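Local coordinates for head completion protein gp6 (Enterobacteria phage HK97, PDB 3JVO), which forms a thirteen-membered ring in the head-tail connector, binding the portal protein and gp7 around an open channel for DNA ejection, at residues K15-F20 with V66-F71. Numbering follows the deposited sequence. Where two conformers were deposited one is given.
Sequences KQQIEF and VFADMF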
ATOM      1  N   LYS G  15     -41.426  10.559   5.445  1.00 26.70           N
ATOM      2  CA  LYS G  15     -40.848  10.413   6.767  1.00 26.66           C
ATOM      3  C   LYS G  15     -40.448   8.989   7.096  1.00 25.97           C
ATOM      4  O   LYS G  15     -39.452   8.771   7.771  1.00 25.34           O
ATOM      5  CB  LYS G  15     -41.800  10.926   7.831  1.00 26.89           C
ATOM      6  CG  LYS G  15     -41.967  12.455   7.834  1.00 29.17           C
ATOM      7  CD  LYS G  15     -42.631  12.863   9.149  1.00 30.47           C
ATOM      8  CE  LYS G  15     -43.634  13.956   8.955  1.00 34.78           C
ATOM      9  NZ  LYS G  15     -44.430  14.276  10.214  1.00 35.43           N
ATOM     10  N   GLN G  16     -41.238   8.023   6.643  1.00 25.36           N
ATOM     11  CA  GLN G  16     -40.881   6.617   6.806  1.00 25.44           C
ATOM     12  C   GLN G  16     -39.645   6.246   5.973  1.00 25.24           C
ATOM     13  O   GLN G  16     -38.843   5.439   6.401  1.00 25.54           O
ATOM     14  CB  GLN G  16     -42.069   5.723   6.445  1.00 25.23           C
ATOM     15  CG  GLN G  16     -43.217   5.824   7.469  1.00 28.04           C
ATOM     16  CD  GLN G  16     -44.437   5.044   7.054  1.00 31.30           C
ATOM     17  OE1 GLN G  16     -44.506   4.509   5.954  1.00 34.89           O
ATOM     18  NE2 GLN G  16     -45.406   4.964   7.941  1.00 33.09           N
ATOM     19  N   GLN G  17     -39.489   6.851   4.796  1.00 25.29           N
ATOM     20  CA  GLN G  17     -38.305   6.608   3.967  1.00 25.66           C
ATOM     21  C   GLN G  17     -37.043   6.897   4.776  1.00 25.55           C
ATOM     22  O   GLN G  17     -36.084   6.119   4.765  1.00 24.94           O
ATOM     23  CB  GLN G  17     -38.352   7.482   2.690  1.00 25.55           C
ATOM     24  CG  GLN G  17     -37.089   7.435   1.818  1.00 25.42           C
ATOM     25  CD  GLN G  17     -36.944   6.100   1.121  1.00 27.00           C
ATOM     26  OE1 GLN G  17     -37.838   5.251   1.212  1.00 23.84           O
ATOM     27  NE2 GLN G  17     -35.816   5.896   0.431  1.00 26.03           N
ATOM     28  N   ILE G  18     -37.058   8.012   5.501  1.00 26.01           N
ATOM     29  CA  ILE G  18     -35.909   8.409   6.287  1.00 26.39           C
ATOM     30  C   ILE G  18     -35.981   7.987   7.766  1.00 27.99           C
ATOM     31  O   ILE G  18     -35.127   8.391   8.548  1.00 27.28           O
ATOM     32  CB  ILE G  18     -35.658   9.922   6.207  1.00 26.97           C
ATOM     33  CG1 ILE G  18     -36.944  10.713   6.535  1.00 25.35           C
ATOM     34  CG2 ILE G  18     -35.047  10.276   4.840  1.00 26.29           C
ATOM     35  CD1 ILE G  18     -36.733  12.226   6.632  1.00 24.93           C
ATOM     36  N   GLU G  19     -36.984   7.194   8.135  1.00 29.80           N
ATOM     37  CA  GLU G  19     -37.159   6.730   9.521  1.00 33.07           C
ATOM     38  C   GLU G  19     -37.142   7.898  10.495  1.00 33.33           C
ATOM     39  O   GLU G  19     -36.420   7.881  11.480  1.00 32.08           O
ATOM     40  CB  GLU G  19     -36.086   5.690   9.894  1.00 32.77           C
ATOM     41  CG  GLU G  19     -36.184   4.400   9.061  1.00 36.04           C
ATOM     42  CD  GLU G  19     -34.946   3.483   9.157  1.00 38.42           C
ATOM     43  OE1 GLU G  19     -34.178   3.554  10.162  1.00 43.91           O
ATOM     44  OE2 GLU G  19     -34.761   2.656   8.227  1.00 44.13           O
ATOM     45  N   PHE G  20     -37.930   8.923  10.187  1.00 35.27           N
ATOM     46  CA  PHE G  20     -37.960  10.160  10.966  1.00 37.80           C
ATOM     47  C   PHE G  20     -39.350  10.312  11.592  1.00 39.55           C
ATOM     48  O   PHE G  20     -40.335  10.527  10.887  1.00 40.09           O
ATOM     49  CB  PHE G  20     -37.634  11.357  10.053  1.00 37.49           C
ATOM     50  CG  PHE G  20     -37.369  12.657  10.796  1.00 38.53           C
ATOM     51  CD1 PHE G  20     -36.159  12.876  11.441  1.00 37.63           C
ATOM     52  CD2 PHE G  20     -38.333  13.666  10.828  1.00 39.93           C
ATOM     53  CE1 PHE G  20     -35.908  14.078  12.122  1.00 39.22           C
ATOM     54  CE2 PHE G  20     -38.093  14.877  11.501  1.00 40.53           C
ATOM     55  CZ  PHE G  20     -36.871  15.081  12.152  1.00 38.75           C
ATOM     56  N   VAL G  66     -33.750  10.318  -4.042  1.00 24.74           N
ATOM     57  CA  VAL G  66     -33.203  11.666  -4.165  1.00 25.05           C
ATOM     58  C   VAL G  66     -33.559  12.458  -2.893  1.00 24.54           C
ATOM     59  O   VAL G  66     -32.729  13.176  -2.360  1.00 24.86           O
ATOM     60  CB  VAL G  66     -33.687  12.354  -5.479  1.00 24.18           C
ATOM     61  CG1 VAL G  66     -33.237  13.846  -5.536  1.00 25.27           C
ATOM     62  CG2 VAL G  66     -33.131  11.605  -6.666  1.00 23.71           C
ATOM     63  N   PHE G  67     -34.802  12.324  -2.439  1.00 24.55           N
ATOM     64  CA  PHE G  67     -35.288  12.995  -1.221  1.00 24.92           C
ATOM     65  C   PHE G  67     -34.448  12.590  -0.001  1.00 25.18           C
ATOM     66  O   PHE G  67     -33.991  13.442   0.771  1.00 25.24           O
ATOM     67  CB  PHE G  67     -36.780  12.668  -0.981  1.00 24.26           C
ATOM     68  CG  PHE G  67     -37.208  12.821   0.468  1.00 26.04           C
ATOM     69  CD1 PHE G  67     -37.604  14.055   0.966  1.00 24.36           C
ATOM     70  CD2 PHE G  67     -37.163  11.736   1.340  1.00 23.23           C
ATOM     71  CE1 PHE G  67     -37.953  14.191   2.320  1.00 23.17           C
ATOM     72  CE2 PHE G  67     -37.532  11.861   2.689  1.00 24.87           C
ATOM     73  CZ  PHE G  67     -37.929  13.082   3.172  1.00 24.00           C
ATOM     74  N   ALA G  68     -34.256  11.286   0.191  1.00 25.15           N
ATOM     75  CA  ALA G  68     -33.502  10.836   1.358  1.00 25.48           C
ATOM     76  C   ALA G  68     -32.042  11.323   1.268  1.00 25.49           C
ATOM     77  O   ALA G  68     -31.439  11.656   2.268  1.00 25.14           O
ATOM     78  CB  ALA G  68     -33.585   9.296   1.506  1.00 24.77           C
ATOM     79  N   ASP G  69     -31.475  11.391   0.064  1.00 26.27           N
ATOM     80  CA  ASP G  69     -30.112  11.918  -0.052  1.00 27.34           C
ATOM     81  C   ASP G  69     -30.019  13.368   0.469  1.00 28.01           C
ATOM     82  O   ASP G  69     -29.133  13.682   1.261  1.00 27.78           O
ATOM     83  CB  ASP G  69     -29.593  11.815  -1.479  1.00 27.60           C
ATOM     84  CG  ASP G  69     -28.171  12.276  -1.600  1.00 29.74           C
ATOM     85  OD1 ASP G  69     -27.266  11.654  -0.975  1.00 30.20           O
ATOM     86  OD2 ASP G  69     -27.957  13.290  -2.304  1.00 35.48           O
HETATM   87  N   MSE G  70     -30.948  14.231   0.062  1.00 27.98           N
HETATM   88  CA  MSE G  70     -31.054  15.609   0.591  0.50 28.76           C
HETATM   89  C   MSE G  70     -31.169  15.669   2.110  1.00 28.47           C
HETATM   90  O   MSE G  70     -30.588  16.525   2.770  1.00 27.88           O
HETATM   91  CB  MSE G  70     -32.277  16.324   0.009  0.50 29.28           C
HETATM   92  CG  MSE G  70     -32.221  16.546  -1.483  0.50 31.70           C
HETATM   93 SE   MSE G  70     -30.694  17.652  -1.966  0.37 35.72          SE
HETATM   94  CE  MSE G  70     -31.136  19.307  -0.994  0.50 34.17           C
ATOM     95  N   PHE G  71     -31.973  14.773   2.658  1.00 28.32           N
ATOM     96  CA  PHE G  71     -32.161  14.747   4.084  1.00 27.57           C
ATOM     97  C   PHE G  71     -30.896  14.349   4.864  1.00 27.27           C
ATOM     98  O   PHE G  71     -30.597  14.915   5.910  1.00 26.06           O
ATOM     99  CB  PHE G  71     -33.327  13.850   4.477  1.00 28.15           C
ATOM    100  CG  PHE G  71     -33.579  13.851   5.954  1.00 27.53           C
ATOM    101  CD1 PHE G  71     -34.355  14.852   6.527  1.00 29.01           C
ATOM    102  CD2 PHE G  71     -32.997  12.895   6.773  1.00 29.05           C
ATOM    103  CE1 PHE G  71     -34.569  14.889   7.937  1.00 27.46           C
ATOM    104  CE2 PHE G  71     -33.216  12.912   8.184  1.00 31.31           C
ATOM    105  CZ  PHE G  71     -34.005  13.914   8.749  1.00 27.41           C
TER
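Two carboxylates grip Lys15 NZ through salt bridges, those of Asp23 and Asp26, so its ammonium group ties the end of helix 11-17 to the chain that follows. The buried Gln17 amide is held at both ends: OE1 hydrogen-bonds to Tyr32 OH and NE2 to Arg74 O, both of a neighbouring subunit. With CG anti to the backbone N (chi1 173°), Gln17 sets its methylene CG on the Ala68 methyl, 4.0 Å from CB, and at the edge of the Phe67 ring; a bend at chi2 turns the amide aside.

The contact itself is apolar, and Ile18 is its wedge. Phe67 and Phe71 stand one helical turn apart on helix 57-72, and the two branches of Ile18 go in between them. CG2 reaches Phe67 CE2 at 3.6 Å and also meets the CB of Ala68. CG1 takes the crowded position between backbone N and carbonyl carbon (chi1 52°), and the extended chi2 carries CD1 squarely over the Phe71 ring. This CH-pi contact puts CD1 3.5 Å from the Phe71 centroid, almost on the ring normal. Phe71 then turns its edge to the face of Phe20 in a T-shaped stack, with CZ 3.6 Å from Phe20 CD1 and the planes at 64°. Ile29 of helix 26-44 touches both Phe20 and Phe67.

The chain turns at Glu19, whose phi is positive, and the next residue, Phe20, points toward helix 57-72. Phe20 N donates a hydrogen bond to Lys15 O (2.9 Å) and Glu19 N one to Gln16 O (3.1 Å): a Schellman motif closing helix 11-17, docked on helix 57-72 of the gp6 helical fold beside a subunit interface of the thirteen-membered ring.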